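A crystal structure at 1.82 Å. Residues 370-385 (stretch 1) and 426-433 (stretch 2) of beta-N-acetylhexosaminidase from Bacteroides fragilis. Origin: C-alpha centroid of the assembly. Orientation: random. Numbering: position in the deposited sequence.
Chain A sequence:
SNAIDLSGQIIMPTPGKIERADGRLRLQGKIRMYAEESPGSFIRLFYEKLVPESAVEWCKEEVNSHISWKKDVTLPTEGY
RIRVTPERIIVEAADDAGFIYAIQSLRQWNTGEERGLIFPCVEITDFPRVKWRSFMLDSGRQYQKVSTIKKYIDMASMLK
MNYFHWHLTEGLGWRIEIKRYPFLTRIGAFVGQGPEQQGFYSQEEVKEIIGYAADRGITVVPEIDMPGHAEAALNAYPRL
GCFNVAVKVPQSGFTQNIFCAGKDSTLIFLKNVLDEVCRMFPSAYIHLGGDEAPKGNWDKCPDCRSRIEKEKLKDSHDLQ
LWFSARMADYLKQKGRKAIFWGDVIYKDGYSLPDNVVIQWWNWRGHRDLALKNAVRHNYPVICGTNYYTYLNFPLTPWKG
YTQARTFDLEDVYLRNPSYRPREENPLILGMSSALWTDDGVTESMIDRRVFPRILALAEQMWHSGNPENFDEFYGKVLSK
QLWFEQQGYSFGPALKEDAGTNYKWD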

ATOM      1  N   ALA A 370     -10.989   9.120  14.985  1.00 36.00           N
ATOM      2  CA  ALA A 370      -9.546   9.277  14.796  1.00 36.89           C
ATOM      3  C   ALA A 370      -9.233  10.454  13.887  1.00 35.84           C
ATOM      4  O   ALA A 370      -8.265  11.190  14.109  1.00 36.78           O
ATOM      5  CB  ALA A 370      -8.938   8.019  14.232  1.00 36.05           C
ATOM      6  N   LEU A 371     -10.038  10.609  12.845  1.00 31.46           N
ATOM      7  CA  LEU A 371      -9.906  11.743  11.950  1.00 33.66           C
ATOM      8  C   LEU A 371     -10.069  13.042  12.736  1.00 41.23           C
ATOM      9  O   LEU A 371      -9.275  13.970  12.592  1.00 36.15           O
ATOM     10  CB  LEU A 371     -10.963  11.671  10.844  1.00 34.99           C
ATOM     11  CG  LEU A 371     -11.049  12.909   9.953  1.00 41.64           C
ATOM     12  CD1 LEU A 371      -9.762  13.072   9.203  1.00 37.77           C
ATOM     13  CD2 LEU A 371     -12.215  12.821   8.978  1.00 43.05           C
ATOM     14  N   LYS A 372     -11.099  13.104  13.575  1.00 42.14           N
ATOM     15  CA  LYS A 372     -11.355  14.309  14.367  1.00 42.57           C
ATOM     16  C   LYS A 372     -10.236  14.629  15.362  1.00 44.88           C
ATOM     17  O   LYS A 372      -9.861  15.790  15.530  1.00 41.94           O
ATOM     18  CB  LYS A 372     -12.705  14.213  15.087  1.00 47.72           C
ATOM     19  CG  LYS A 372     -13.904  14.521  14.193  1.00 51.49           C
ATOM     20  CD  LYS A 372     -15.175  14.808  14.997  1.00 64.66           C
ATOM     21  CE  LYS A 372     -15.923  13.534  15.389  1.00 69.92           C
ATOM     22  NZ  LYS A 372     -15.448  12.941  16.672  1.00 74.58           N
ATOM     23  N   ASN A 373      -9.695  13.614  16.025  1.00 41.37           N
ATOM     24  CA  ASN A 373      -8.638  13.863  17.007  1.00 36.93           C
ATOM     25  C   ASN A 373      -7.292  14.165  16.356  1.00 37.35           C
ATOM     26  O   ASN A 373      -6.481  14.914  16.899  1.00 43.16           O
ATOM     27  CB  ASN A 373      -8.530  12.704  17.997  1.00 41.84           C
ATOM     28  CG  ASN A 373      -9.703  12.659  18.956  1.00 46.75           C
ATOM     29  OD1 ASN A 373     -10.551  13.547  18.942  1.00 46.53           O
ATOM     30  ND2 ASN A 373      -9.757  11.628  19.790  1.00 45.45           N
ATOM     31  N   ALA A 374      -7.059  13.583  15.185  1.00 35.44           N
ATOM     32  CA  ALA A 374      -5.854  13.895  14.427  1.00 33.63           C
ATOM     33  C   ALA A 374      -5.833  15.366  13.999  1.00 42.37           C
ATOM     34  O   ALA A 374      -4.793  16.017  14.087  1.00 39.38           O
ATOM     35  CB  ALA A 374      -5.721  12.977  13.228  1.00 33.37           C
ATOM     36  N   VAL A 375      -6.967  15.898  13.545  1.00 40.17           N
ATOM     37  CA  VAL A 375      -7.006  17.318  13.183  1.00 48.86           C
ATOM     38  C   VAL A 375      -6.817  18.237  14.404  1.00 49.18           C
ATOM     39  O   VAL A 375      -6.137  19.258  14.305  1.00 57.07           O
ATOM     40  CB  VAL A 375      -8.271  17.725  12.355  1.00 56.31           C
ATOM     41  CG1 VAL A 375      -8.583  16.697  11.294  1.00 52.98           C
ATOM     42  CG2 VAL A 375      -9.482  17.968  13.243  1.00 62.61           C
ATOM     43  N   ARG A 376      -7.391  17.864  15.552  1.00 50.23           N
ATOM     44  CA  ARG A 376      -7.248  18.646  16.787  1.00 52.30           C
ATOM     45  C   ARG A 376      -5.791  18.756  17.206  1.00 49.27           C
ATOM     46  O   ARG A 376      -5.386  19.741  17.813  1.00 54.17           O
ATOM     47  CB  ARG A 376      -8.026  18.006  17.945  1.00 58.55           C
ATOM     48  CG  ARG A 376      -9.543  18.152  17.899  1.00 60.41           C
ATOM     49  CD  ARG A 376     -10.214  17.381  19.044  1.00 58.38           C
ATOM     50  NE  ARG A 376      -9.872  17.913  20.359  1.00 62.00           N
ATOM     51  CZ  ARG A 376      -8.959  17.390  21.176  1.00 66.58           C
ATOM     52  NH1 ARG A 376      -8.722  17.954  22.354  1.00 63.95           N
ATOM     53  NH2 ARG A 376      -8.283  16.304  20.821  1.00 66.03           N
ATOM     54  N   HIS A 377      -5.014  17.726  16.889  1.00 42.90           N
ATOM     55  CA  HIS A 377      -3.621  17.643  17.317  1.00 46.53           C
ATOM     56  C   HIS A 377      -2.650  17.941  16.179  1.00 42.66           C
ATOM     57  O   HIS A 377      -1.436  17.805  16.344  1.00 47.66           O
ATOM     58  CB  HIS A 377      -3.331  16.248  17.883  1.00 48.66           C
ATOM     59  CG  HIS A 377      -3.913  16.011  19.243  1.00 58.07           C
ATOM     60  ND1 HIS A 377      -3.370  16.549  20.391  1.00 63.94           N
ATOM     61  CD2 HIS A 377      -4.986  15.284  19.641  1.00 61.14           C
ATOM     62  CE1 HIS A 377      -4.087  16.172  21.435  1.00 66.28           C
ATOM     63  NE2 HIS A 377      -5.072  15.403  21.007  1.00 65.17           N
ATOM     64  N   ASN A 378      -3.193  18.321  15.025  1.00 40.30           N
ATOM     65  CA  ASN A 378      -2.386  18.653  13.848  1.00 46.22           C
ATOM     66  C   ASN A 378      -1.578  17.473  13.276  1.00 47.54           C
ATOM     67  O   ASN A 378      -0.479  17.672  12.756  1.00 43.32           O
ATOM     68  CB  ASN A 378      -1.449  19.826  14.172  1.00 54.88           C
ATOM     69  CG  ASN A 378      -1.083  20.647  12.952  1.00 64.41           C
ATOM     70  OD1 ASN A 378      -1.952  21.084  12.196  1.00 66.38           O
ATOM     71  ND2 ASN A 378       0.213  20.875  12.763  1.00 68.89           N
ATOM     72  N   TYR A 379      -2.114  16.254  13.382  1.00 39.74           N
ATOM     73  CA  TYR A 379      -1.471  15.077  12.799  1.00 35.44           C
ATOM     74  C   TYR A 379      -2.013  14.854  11.394  1.00 33.10           C
ATOM     75  O   TYR A 379      -3.228  14.847  11.197  1.00 34.85           O
ATOM     76  CB  TYR A 379      -1.778  13.806  13.606  1.00 37.78           C
ATOM     77  CG  TYR A 379      -1.393  13.817  15.078  1.00 39.48           C
ATOM     78  CD1 TYR A 379      -0.250  14.465  15.523  1.00 45.35           C
ATOM     79  CD2 TYR A 379      -2.173  13.142  16.015  1.00 44.80           C
ATOM     80  CE1 TYR A 379       0.097  14.459  16.873  1.00 51.32           C
ATOM     81  CE2 TYR A 379      -1.837  13.129  17.359  1.00 50.68           C
ATOM     82  CZ  TYR A 379      -0.702  13.792  17.785  1.00 53.98           C
ATOM     83  OH  TYR A 379      -0.361  13.783  19.123  1.00 61.95           O
ATOM     84  N   PRO A 380      -1.121  14.640  10.412  1.00 29.82           N
ATOM     85  CA  PRO A 380      -1.580  14.222   9.076  1.00 29.34           C
ATOM     86  C   PRO A 380      -2.294  12.876   9.139  1.00 30.80           C
ATOM     87  O   PRO A 380      -1.994  12.070  10.026  1.00 29.81           O
ATOM     88  CB  PRO A 380      -0.277  14.071   8.283  1.00 30.74           C
ATOM     89  CG  PRO A 380       0.735  14.881   9.027  1.00 36.10           C
ATOM     90  CD  PRO A 380       0.340  14.811  10.472  1.00 34.67           C
ATOM     91  N   VAL A 381      -3.200  12.632   8.195  1.00 25.28           N
ATOM     92  CA  VAL A 381      -4.085  11.468   8.233  1.00 24.46           C
ATOM     93  C   VAL A 381      -4.096  10.722   6.915  1.00 26.13           C
ATOM     94  O   VAL A 381      -4.168  11.341   5.845  1.00 23.96           O
ATOM     95  CB  VAL A 381      -5.549  11.904   8.493  1.00 24.90           C
ATOM     96  CG1 VAL A 381      -6.516  10.725   8.353  1.00 28.12           C
ATOM     97  CG2 VAL A 381      -5.686  12.520   9.841  1.00 29.23           C
ATOM     98  N   ILE A 382      -4.046   9.392   6.994  1.00 21.54           N
ATOM     99  CA  ILE A 382      -4.329   8.530   5.850  1.00 18.96           C
ATOM    100  C   ILE A 382      -5.715   7.926   6.053  1.00 23.91           C
ATOM    101  O   ILE A 382      -5.999   7.376   7.126  1.00 21.37           O
ATOM    102  CB  ILE A 382      -3.295   7.390   5.755  1.00 18.70           C
ATOM    103  CG1 ILE A 382      -1.909   7.967   5.458  1.00 21.44           C
ATOM    104  CG2 ILE A 382      -3.710   6.363   4.673  1.00 19.31           C
ATOM    105  CD1 ILE A 382      -0.766   7.050   5.905  1.00 23.19           C
ATOM    106  N   CYS A 383      -6.587   8.053   5.050  1.00 19.87           N
ATOM    107  CA  CYS A 383      -7.958   7.563   5.176  1.00 19.39           C
ATOM    108  C   CYS A 383      -8.042   6.121   4.718  1.00 19.48           C
ATOM    109  O   CYS A 383      -8.000   5.842   3.518  1.00 20.23           O
ATOM    110  CB  CYS A 383      -8.930   8.431   4.352  1.00 17.93           C
ATOM    111  SG  CYS A 383      -8.923  10.168   4.804  1.00 25.55           S
ATOM    112  N   GLY A 384      -8.167   5.198   5.676  1.00 21.20           N
ATOM    113  CA  GLY A 384      -8.196   3.779   5.357  1.00 20.57           C
ATOM    114  C   GLY A 384      -9.276   3.045   6.124  1.00 21.33           C
ATOM    115  O   GLY A 384      -9.014   2.027   6.765  1.00 21.05           O
ATOM    116  N   THR A 385     -10.501   3.551   6.038  1.00 19.87           N
ATOM    117  CA  THR A 385     -11.587   3.034   6.868  1.00 20.51           C
ATOM    118  C   THR A 385     -12.052   1.654   6.427  1.00 21.98           C
ATOM    119  O   THR A 385     -12.105   1.354   5.223  1.00 20.09           O
ATOM    120  CB  THR A 385     -12.775   4.015   6.906  1.00 22.79           C
ATOM    121  OG1 THR A 385     -13.151   4.365   5.570  1.00 20.94           O
ATOM    122  CG2 THR A 385     -12.377   5.279   7.635  1.00 21.53           C
ATOM    123  N   PRO A 426      -4.875  20.209   4.229  1.00 44.17           N
ATOM    124  CA  PRO A 426      -3.743  19.487   3.627  1.00 40.99           C
ATOM    125  C   PRO A 426      -3.187  18.395   4.541  1.00 37.04           C
ATOM    126  O   PRO A 426      -2.378  17.580   4.088  1.00 40.83           O
ATOM    127  CB  PRO A 426      -2.696  20.588   3.411  1.00 48.74           C
ATOM    128  CG  PRO A 426      -3.076  21.674   4.356  1.00 49.14           C
ATOM    129  CD  PRO A 426      -4.573  21.636   4.429  1.00 46.98           C
ATOM    130  N   LEU A 427      -3.619  18.381   5.801  1.00 34.81           N
ATOM    131  CA  LEU A 427      -3.314  17.278   6.714  1.00 33.76           C
ATOM    132  C   LEU A 427      -3.822  15.932   6.181  1.00 29.71           C
ATOM    133  O   LEU A 427      -3.246  14.880   6.485  1.00 32.04           O
ATOM    134  CB  LEU A 427      -3.919  17.526   8.098  1.00 36.69           C
ATOM    135  CG  LEU A 427      -3.272  18.553   9.029  1.00 43.97           C
ATOM    136  CD1 LEU A 427      -4.001  18.579  10.367  1.00 47.99           C
ATOM    137  CD2 LEU A 427      -1.791  18.257   9.225  1.00 43.83           C
ATOM    138  N   ILE A 428      -4.903  15.952   5.409  1.00 30.52           N
ATOM    139  CA  ILE A 428      -5.419  14.713   4.823  1.00 27.68           C
ATOM    140  C   ILE A 428      -4.575  14.308   3.614  1.00 27.17           C
ATOM    141  O   ILE A 428      -4.638  14.945   2.559  1.00 28.81           O
ATOM    142  CB  ILE A 428      -6.890  14.857   4.382  1.00 29.48           C
ATOM    143  CG1 ILE A 428      -7.735  15.416   5.524  1.00 43.38           C
ATOM    144  CG2 ILE A 428      -7.431  13.519   3.898  1.00 28.89           C
ATOM    145  CD1 ILE A 428      -7.739  14.528   6.733  1.00 51.57           C
ATOM    146  N   LEU A 429      -3.801  13.239   3.771  1.00 24.50           N
ATOM    147  CA  LEU A 429      -2.779  12.878   2.797  1.00 24.13           C
ATOM    148  C   LEU A 429      -3.334  12.095   1.625  1.00 26.85           C
ATOM    149  O   LEU A 429      -2.869  12.251   0.490  1.00 21.18           O
ATOM    150  CB  LEU A 429      -1.689  12.047   3.463  1.00 23.05           C
ATOM    151  CG  LEU A 429      -0.902  12.745   4.568  1.00 25.91           C
ATOM    152  CD1 LEU A 429       0.181  11.809   5.077  1.00 29.31           C
ATOM    153  CD2 LEU A 429      -0.302  14.055   4.065  1.00 30.84           C
ATOM    154  N   GLY A 430      -4.306  11.233   1.896  1.00 19.28           N
ATOM    155  CA  GLY A 430      -4.861  10.400   0.848  1.00 16.46           C
ATOM    156  C   GLY A 430      -5.593   9.217   1.434  1.00 23.67           C
ATOM    157  O   GLY A 430      -6.148   9.309   2.535  1.00 21.94           O
HETATM  158  N   MSE A 431      -5.551   8.104   0.710  1.00 19.34           N
HETATM  159  CA  MSE A 431      -6.358   6.939   1.011  1.00 16.69           C
HETATM  160  C   MSE A 431      -5.531   5.674   0.988  1.00 20.96           C
HETATM  161  O   MSE A 431      -4.525   5.586   0.268  1.00 17.70           O
HETATM  162  CB  MSE A 431      -7.454   6.795  -0.049  1.00 17.27           C
HETATM  163  CG  MSE A 431      -8.373   7.988  -0.149  1.00 17.91           C
HETATM  164 SE   MSE A 431      -9.639   7.685  -1.617  0.66 20.52          SE
HETATM  165  CE  MSE A 431     -10.395   6.004  -1.011  1.00 19.17           C
ATOM    166  N   SER A 432      -5.970   4.679   1.755  1.00 15.16           N
ATOM    167  CA  SER A 432      -5.357   3.356   1.680  1.00 17.18           C
ATOM    168  C   SER A 432      -6.407   2.305   1.367  1.00 19.35           C
ATOM    169  O   SER A 432      -7.610   2.555   1.495  1.00 21.35           O
ATOM    170  CB  SER A 432      -4.641   2.992   2.983  1.00 22.91           C
ATOM    171  OG  SER A 432      -5.521   3.018   4.084  1.00 28.53           O
ATOM    172  N   SER A 433      -5.933   1.140   0.939  1.00 17.39           N
ATOM    173  CA  SER A 433      -6.776  -0.026   0.720  1.00 17.58           C
ATOM    174  C   SER A 433      -6.019  -1.159   1.396  1.00 20.82           C
ATOM    175  O   SER A 433      -4.790  -1.092   1.518  1.00 20.55           O
ATOM    176  CB  SER A 433      -6.912  -0.306  -0.766  1.00 17.34           C
ATOM    177  OG  SER A 433      -5.644  -0.366  -1.397  1.00 18.33           O
TER
HETATM  178  O   HOH W   1      -7.041   0.700   4.215  1.00 21.28           O

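The most unusual feature of this contact is a kink in one of two parallel strands, centred on Leu429 and Gly430. Leu429 has nearly helical backbone angles (-83/-37) inside a strand, and Gly430 follows at 161/-147, a conformation in which any CB would be jammed against the carbonyl oxygen of Leu429. Glycine therefore suits this position for a reason internal to its own strand; no atom of the first stretch would crowd a side chain there.

Despite the kink, four backbone hydrogen bonds join the strands. Val381 N donates to Leu427 O (2.8 Å), and Leu429 N donates to Val381 O (2.8 Å), so Val381 straddles Ile428 in the manner of a parallel bridge. Cys383 repeats the pattern around Met431: its N donates to Gly430 O at 2.8 Å, and its O accepts from Ser432 N at 2.9 Å. All four are nearly straight, with angles at hydrogen of 159° to 169°. The acceptors at the two ends also receive CA-H...O contacts, from Pro380 CA to Leu427 O (3.1 Å) and from Met431 CA to Cys383 O (3.2 Å). Pro380, which has no amide hydrogen to offer, sits just before the first of the donors.

Val381, Cys383, Ile428 and Met431 direct their side chains to the same face of the sheet. Here Ile428 is the hub. Its CD1 lies 3.8 Å from Val381 CB and 3.5 Å from Leu371 CD1, tying the preceding helix to the sheet, while its CG2 meets Cys383 SG at 3.8 Å. A branched aliphatic chain can serve these several neighbours at once, and the compact cysteine fills its place with apolar contact. Met431 is present as selenomethionine.

The helix ends in a Schellman motif. Asn378 adopts positive phi (64/33), which asparagine tolerates better than most residues, and Tyr379 N bonds back to Ala374 O at 2.8 Å. Leu427, the residue most covered by the opposite stretch, reaches this turn: its CD1 lies 3.7 Å from Asn378 OD1 and 3.9 Å from Tyr379 O, and its CD2 lies 4.2 Å from Pro380 CG. Leu429 CD1 packs at 4.0 Å from Pro380 CB.

At the far end, Gly384 CA approaches Ser432 OG to 3.1 Å. A CB on Gly384 would fall 2.0 Å from that oxygen, a clear clash, so the absence of a side chain makes room for the serine. Ser432 OG also hydrogen-bonds a water at 2.8 Å, which in turn donates a weak bond to Gly384 O at 3.5 Å.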